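PDB 5NRM: endoglucanase from Acetivibrio cellulolyticus, which docks cellulosomal enzymes through cohesin modules, of which this chain is one, and as a whole protein probably also hydrolyses internal beta-1,4-glucosidic bonds of cellulose. Local coordinates for residues I56-G61 with V76-Y81; V62-N67 with V93-N98. All coordinates share one frame; numbering follows the deposited sequence. Where two conformers were deposited one is given.

Interaction 1: I56-G61 with V76-Y81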
loop_
_atom_site.group_PDB
_atom_site.type_symbol
_atom_site.label_atom_id
_atom_site.label_comp_id
_atom_site.label_asym_id
_atom_site.label_seq_id
_atom_site.Cartn_x
_atom_site.Cartn_y
_atom_site.Cartn_z
ATOM N N ILE A 56 9.850 -4.633 -8.679
ATOM C CA ILE A 56 10.773 -4.243 -7.631
ATOM C C ILE A 56 10.409 -4.853 -6.275
ATOM O O ILE A 56 11.190 -4.709 -5.316
ATOM C CB ILE A 56 10.842 -2.696 -7.490
ATOM C CG1 ILE A 56 9.621 -2.113 -6.758
ATOM C CG2 ILE A 56 11.159 -2.092 -8.887
ATOM C CD1 ILE A 56 9.589 -0.593 -6.666
ATOM N N VAL A 57 9.230 -5.473 -6.155
ATOM C CA VAL A 57 8.747 -5.963 -4.913
ATOM C C VAL A 57 9.391 -7.290 -4.507
ATOM O O VAL A 57 9.425 -8.261 -5.254
ATOM C CB VAL A 57 7.186 -6.051 -4.939
ATOM C CG1 VAL A 57 6.579 -6.679 -3.652
ATOM C CG2 VAL A 57 6.563 -4.690 -5.195
ATOM N N THR A 58 9.911 -7.355 -3.266
ATOM C CA THR A 58 10.449 -8.568 -2.702
ATOM C C THR A 58 9.331 -9.519 -2.262
ATOM O O THR A 58 8.307 -9.094 -1.798
ATOM C CB THR A 58 11.360 -8.263 -1.516
ATOM O OG1 THR A 58 10.627 -7.419 -0.611
ATOM C CG2 THR A 58 12.644 -7.517 -2.019
ATOM N N ASN A 59 9.576 -10.800 -2.493
ATOM C CA ASN A 59 8.720 -11.903 -2.014
ATOM C C ASN A 59 7.246 -11.516 -1.962
ATOM O O ASN A 59 6.622 -11.575 -0.882
ATOM C CB ASN A 59 9.219 -12.318 -0.645
ATOM C CG ASN A 59 8.809 -13.724 -0.245
ATOM O OD1 ASN A 59 8.484 -14.526 -1.093
ATOM N ND2 ASN A 59 8.863 -14.026 1.057
ATOM N N PRO A 60 6.669 -11.146 -3.116
ATOM C CA PRO A 60 5.313 -10.561 -3.091
ATOM C C PRO A 60 4.209 -11.479 -2.592
ATOM O O PRO A 60 3.188 -10.979 -2.082
ATOM C CB PRO A 60 5.051 -10.176 -4.527
ATOM C CG PRO A 60 6.081 -10.883 -5.311
ATOM C CD PRO A 60 7.262 -11.134 -4.475
ATOM N N GLY A 61 4.404 -12.790 -2.719
ATOM C CA GLY A 61 3.424 -13.718 -2.174
ATOM C C GLY A 61 3.258 -13.597 -0.683
ATOM O O GLY A 61 2.246 -13.994 -0.139
ATOM N N VAL A 76 -3.428 -0.556 -0.891
ATOM C CA VAL A 76 -2.199 -1.173 -1.277
ATOM C C VAL A 76 -1.347 -1.310 -0.028
ATOM O O VAL A 76 -1.289 -0.357 0.771
ATOM C CB VAL A 76 -1.465 -0.409 -2.336
ATOM C CG1 VAL A 76 -0.219 -1.165 -2.796
ATOM C CG2 VAL A 76 -2.389 -0.230 -3.572
ATOM N N LEU A 77 -0.661 -2.444 0.189
ATOM C CA LEU A 77 0.127 -2.650 1.378
ATOM C C LEU A 77 1.386 -3.442 1.011
ATOM O O LEU A 77 1.288 -4.490 0.326
ATOM C CB LEU A 77 -0.688 -3.479 2.398
ATOM C CG LEU A 77 0.044 -3.818 3.708
ATOM C CD1 LEU A 77 0.311 -2.600 4.524
ATOM C CD2 LEU A 77 -0.881 -4.705 4.523
ATOM N N PHE A 78 2.529 -3.072 1.560
ATOM C CA PHE A 78 3.773 -3.814 1.448
ATOM C C PHE A 78 4.488 -3.808 2.811
ATOM O O PHE A 78 4.536 -2.772 3.497
ATOM C CB PHE A 78 4.736 -3.204 0.393
ATOM C CG PHE A 78 6.117 -3.760 0.416
ATOM C CD1 PHE A 78 6.445 -5.033 -0.157
ATOM C CD2 PHE A 78 7.111 -3.090 1.081
ATOM C CE1 PHE A 78 7.717 -5.534 -0.066
ATOM C CE2 PHE A 78 8.428 -3.583 1.160
ATOM C CZ PHE A 78 8.729 -4.835 0.622
ATOM N N LEU A 79 5.095 -4.943 3.184
ATOM C CA LEU A 79 6.041 -4.986 4.276
ATOM C C LEU A 79 7.075 -6.043 4.009
ATOM O O LEU A 79 6.718 -7.159 3.574
ATOM C CB LEU A 79 5.234 -5.377 5.555
ATOM C CG LEU A 79 6.082 -5.529 6.844
ATOM C CD1 LEU A 79 6.710 -4.202 7.298
ATOM C CD2 LEU A 79 5.291 -6.160 7.959
ATOM N N ASP A 80 8.313 -5.747 4.323
ATOM C CA ASP A 80 9.351 -6.783 4.385
ATOM C C ASP A 80 9.129 -7.637 5.588
ATOM O O ASP A 80 9.547 -7.256 6.664
ATOM C CB ASP A 80 10.769 -6.174 4.419
ATOM C CG ASP A 80 11.850 -7.194 4.671
ATOM O OD1 ASP A 80 11.523 -8.410 4.535
ATOM O OD2 ASP A 80 12.952 -6.770 5.090
ATOM N N TYR A 81 8.425 -8.761 5.438
ATOM C CA TYR A 81 8.054 -9.574 6.615
ATOM C C TYR A 81 9.319 -10.063 7.324
ATOM O O TYR A 81 9.208 -10.372 8.515
ATOM C CB TYR A 81 7.238 -10.801 6.209
ATOM C CG TYR A 81 5.743 -10.565 6.166
ATOM C CD1 TYR A 81 5.200 -9.415 5.582
ATOM C CD2 TYR A 81 4.875 -11.448 6.725
ATOM C CE1 TYR A 81 3.838 -9.220 5.522
ATOM C CE2 TYR A 81 3.499 -11.270 6.632
ATOM C CZ TYR A 81 2.985 -10.149 6.054
ATOM O OH TYR A 81 1.633 -9.884 5.937
#

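Interaction 2: V62-N67 with V93-N98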
loop_
_atom_site.group_PDB
_atom_site.type_symbol
_atom_site.label_atom_id
_atom_site.label_comp_id
_atom_site.label_asym_id
_atom_site.label_seq_id
_atom_site.Cartn_x
_atom_site.Cartn_y
_atom_site.Cartn_z
ATOM N N VAL A 62 4.304 -13.178 0.024
ATOM C CA VAL A 62 4.247 -12.873 1.448
ATOM C C VAL A 62 4.041 -11.397 1.764
ATOM O O VAL A 62 3.266 -11.056 2.647
ATOM C CB VAL A 62 5.508 -13.389 2.098
ATOM C CG1 VAL A 62 5.611 -13.005 3.577
ATOM C CG2 VAL A 62 5.652 -14.882 1.900
ATOM N N ASN A 63 4.761 -10.543 1.054
ATOM C CA ASN A 63 4.965 -9.163 1.513
ATOM C C ASN A 63 3.980 -8.184 0.999
ATOM O O ASN A 63 3.903 -7.073 1.520
ATOM C CB ASN A 63 6.334 -8.691 1.034
ATOM C CG ASN A 63 7.503 -9.367 1.762
ATOM O OD1 ASN A 63 7.328 -10.040 2.792
ATOM N ND2 ASN A 63 8.684 -9.095 1.286
ATOM N N PHE A 64 3.235 -8.518 -0.040
ATOM C CA PHE A 64 2.461 -7.529 -0.777
ATOM C C PHE A 64 1.015 -7.859 -0.886
ATOM O O PHE A 64 0.654 -9.019 -1.247
ATOM C CB PHE A 64 3.078 -7.443 -2.186
ATOM C CG PHE A 64 2.450 -6.401 -3.096
ATOM C CD1 PHE A 64 2.996 -5.110 -3.236
ATOM C CD2 PHE A 64 1.362 -6.760 -3.925
ATOM C CE1 PHE A 64 2.434 -4.204 -4.105
ATOM C CE2 PHE A 64 0.800 -5.807 -4.783
ATOM C CZ PHE A 64 1.336 -4.563 -4.853
ATOM N N GLY A 65 0.170 -6.878 -0.750
ATOM C CA GLY A 65 -1.234 -7.065 -1.017
ATOM C C GLY A 65 -1.889 -5.841 -1.636
ATOM O O GLY A 65 -1.532 -4.695 -1.333
ATOM N N ILE A 66 -2.953 -6.088 -2.427
ATOM C CA ILE A 66 -3.817 -5.061 -2.960
ATOM C C ILE A 66 -5.249 -5.556 -2.860
ATOM O O ILE A 66 -5.532 -6.728 -3.217
ATOM C CB ILE A 66 -3.361 -4.654 -4.395
ATOM C CG1 ILE A 66 -4.092 -3.391 -4.852
ATOM C CG2 ILE A 66 -3.453 -5.828 -5.354
ATOM C CD1 ILE A 66 -3.431 -2.698 -6.032
ATOM N N ASN A 67 -6.164 -4.729 -2.388
ATOM C CA ASN A 67 -7.563 -5.117 -2.252
ATOM C C ASN A 67 -8.467 -4.008 -2.758
ATOM O O ASN A 67 -8.222 -2.825 -2.518
ATOM C CB ASN A 67 -7.867 -5.418 -0.792
ATOM C CG ASN A 67 -9.304 -5.819 -0.562
ATOM O OD1 ASN A 67 -9.772 -6.774 -1.169
ATOM N ND2 ASN A 67 -9.990 -5.114 0.285
ATOM N N VAL A 93 8.590 -0.323 -11.161
ATOM C CA VAL A 93 7.201 -0.590 -11.014
ATOM C C VAL A 93 7.007 -1.318 -9.686
ATOM O O VAL A 93 7.569 -2.378 -9.412
ATOM C CB VAL A 93 6.617 -1.428 -12.220
ATOM C CG1 VAL A 93 5.160 -1.674 -11.975
ATOM C CG2 VAL A 93 6.790 -0.685 -13.501
ATOM N N PHE A 94 6.149 -0.714 -8.891
ATOM C CA PHE A 94 5.721 -1.249 -7.586
ATOM C C PHE A 94 4.414 -2.031 -7.631
ATOM O O PHE A 94 4.235 -2.991 -6.892
ATOM C CB PHE A 94 5.571 -0.041 -6.600
ATOM C CG PHE A 94 5.123 -0.435 -5.197
ATOM C CD1 PHE A 94 6.024 -1.005 -4.289
ATOM C CD2 PHE A 94 3.879 -0.174 -4.781
ATOM C CE1 PHE A 94 5.574 -1.298 -3.009
ATOM C CE2 PHE A 94 3.421 -0.508 -3.519
ATOM C CZ PHE A 94 4.279 -1.018 -2.614
ATOM N N ALA A 95 3.454 -1.598 -8.438
ATOM C CA ALA A 95 2.190 -2.336 -8.639
ATOM C C ALA A 95 1.751 -2.192 -10.070
ATOM O O ALA A 95 1.916 -1.116 -10.664
ATOM C CB ALA A 95 1.095 -1.835 -7.728
ATOM N N ASN A 96 1.138 -3.243 -10.603
ATOM C CA ASN A 96 0.431 -3.213 -11.922
ATOM C C ASN A 96 -1.049 -3.373 -11.658
ATOM O O ASN A 96 -1.440 -4.433 -11.123
ATOM C CB ASN A 96 0.982 -4.336 -12.806
ATOM C CG ASN A 96 2.431 -4.069 -13.191
ATOM O OD1 ASN A 96 3.380 -4.881 -12.824
ATOM N ND2 ASN A 96 2.638 -3.000 -13.898
ATOM N N LEU A 97 -1.842 -2.389 -12.061
ATOM C CA LEU A 97 -3.240 -2.395 -11.840
ATOM C C LEU A 97 -3.885 -2.825 -13.162
ATOM O O LEU A 97 -3.702 -2.163 -14.167
ATOM C CB LEU A 97 -3.698 -1.029 -11.385
ATOM C CG LEU A 97 -2.997 -0.438 -10.159
ATOM C CD1 LEU A 97 -3.593 0.972 -9.929
ATOM C CD2 LEU A 97 -3.105 -1.367 -8.942
ATOM N N ASN A 98 -4.670 -3.870 -13.107
ATOM C CA ASN A 98 -5.331 -4.417 -14.308
ATOM C C ASN A 98 -6.814 -4.081 -14.354
ATOM O O ASN A 98 -7.567 -4.424 -13.452
ATOM C CB ASN A 98 -5.151 -5.934 -14.333
ATOM C CG ASN A 98 -3.715 -6.339 -14.206
ATOM O OD1 ASN A 98 -2.920 -5.927 -15.042
ATOM N ND2 ASN A 98 -3.396 -7.206 -13.235
#

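Interaction 1: I56-G61 with V76-Y81
The ring of Phe78 receives Thr58 at its edge and Val57 at a slant, inside the jelly-roll beta sandwich of a type I cohesin. The hydroxyl lies in the ring plane, with Thr58 OG1 3.4 Å from Phe78 CZ, so the oxygen meets the slightly positive C-H rim and not the electron-rich face. This oxygen already has a conventional partner: it donates a hydrogen bond to the carbonyl of Gly86, which fixes the orientation of the hydroxyl. Threonine suits the place because its short branched side chain supplies this polar atom at the border of the core without a long arm to bury. Its side chain runs at nearly a right angle to that of Phe78.

The side chains of Val57 and Phe78 lie alongside each other, pointing opposite ways. The CG1 methyl of Val57 is 3.9 Å from Phe78 CD1, an ordinary van der Waals contact in which a compact apolar branch rests obliquely against the ring. CG of Phe78 is anti to the backbone N (chi1 169°), a setting that stretches the ring from the strand toward the incoming loop. There it also packs on Phe94 and Asn63.

The contact packs the loop that leads into helix 60-63 against the inward face of strand 73-79. While Phe78 points inward, its neighbours Leu77 and Leu79 pack on Leu60 and Ala17 of the bound dockerin, so one strand serves both core and binding face. On the ring itself, CE1 touches both partners, coming 3.5 Å from Thr58 OG1 and 3.9 Å from Val57 CG1.

Interaction 2: V62-N67 with V93-N98
The carbonyl oxygen of Phe94 lies obliquely to the ring of Phe64, with Phe94 O 3.5 Å from Phe64 CE1, a close van der Waals approach, for no hydrogen bond links the two segments. The oxygen belongs to a classic beta bulge of the cohesin sandwich, in which Phe94 and Ala95 both face Val22 of strand 17-25 and the backbone of Phe94 hydrogen-bonds to Val22. Strands 64-67 and 93-98 come from different layers: their axes pass 9.6 Å apart and cross at -32°, a spacing filled by side chains.

Phe64 carries most of the join: a chi1 of -177° extends its side chain fully from the strand, across the gap, to a T-shaped pair with Phe94. The planes are inclined at 70°, with centroids 5.5 Å apart. Phe64 is the edge partner: its CE1 stands over one face of Phe94, displaced toward the rim, and reaches 3.9 Å from Phe94 CE2. The slightly positive C-H edge of Phe64 thereby meets the electron-rich face of Phe94. Alanine suits the neighbouring place, since its single methyl faces the edge of Phe64.

Farther along, the CD1 methyl at the end of Ile66's longer arm meets the CD2 methyl of Leu97, although Ile66 was modelled in two conformers and the short spacing is doubtful. More firmly placed, Phe64 CZ lies 4.0 Å from Ala95 CB, near the ring plane.

Overall arrangement
Interactions 1 and 2 lie side by side, their centres about 8 Å apart, and their segments alternate along the chain. Helix 60-63 spans the junction of segments 56-61 and 62-67, and strands 64-70 and 73-79 are antiparallel neighbours: Gly65 N is 2.8 Å from Leu77 O, and Leu79 N is 3.0 Å from Asn63 O, both probable hydrogen bonds. Inside the sandwich the two contacts merge, for Val57 CG2 packs 3.3 Å from Phe94 O. The outer side of these strands, and the loop after strand 73-79, meet the dockerin: Tyr81 O accepts a hydrogen bond from Arg20 of the dockerin chain, and Asn67 ND2 donates one to Leu60 O of that chain. Both interactions therefore back the enzyme-docking surface.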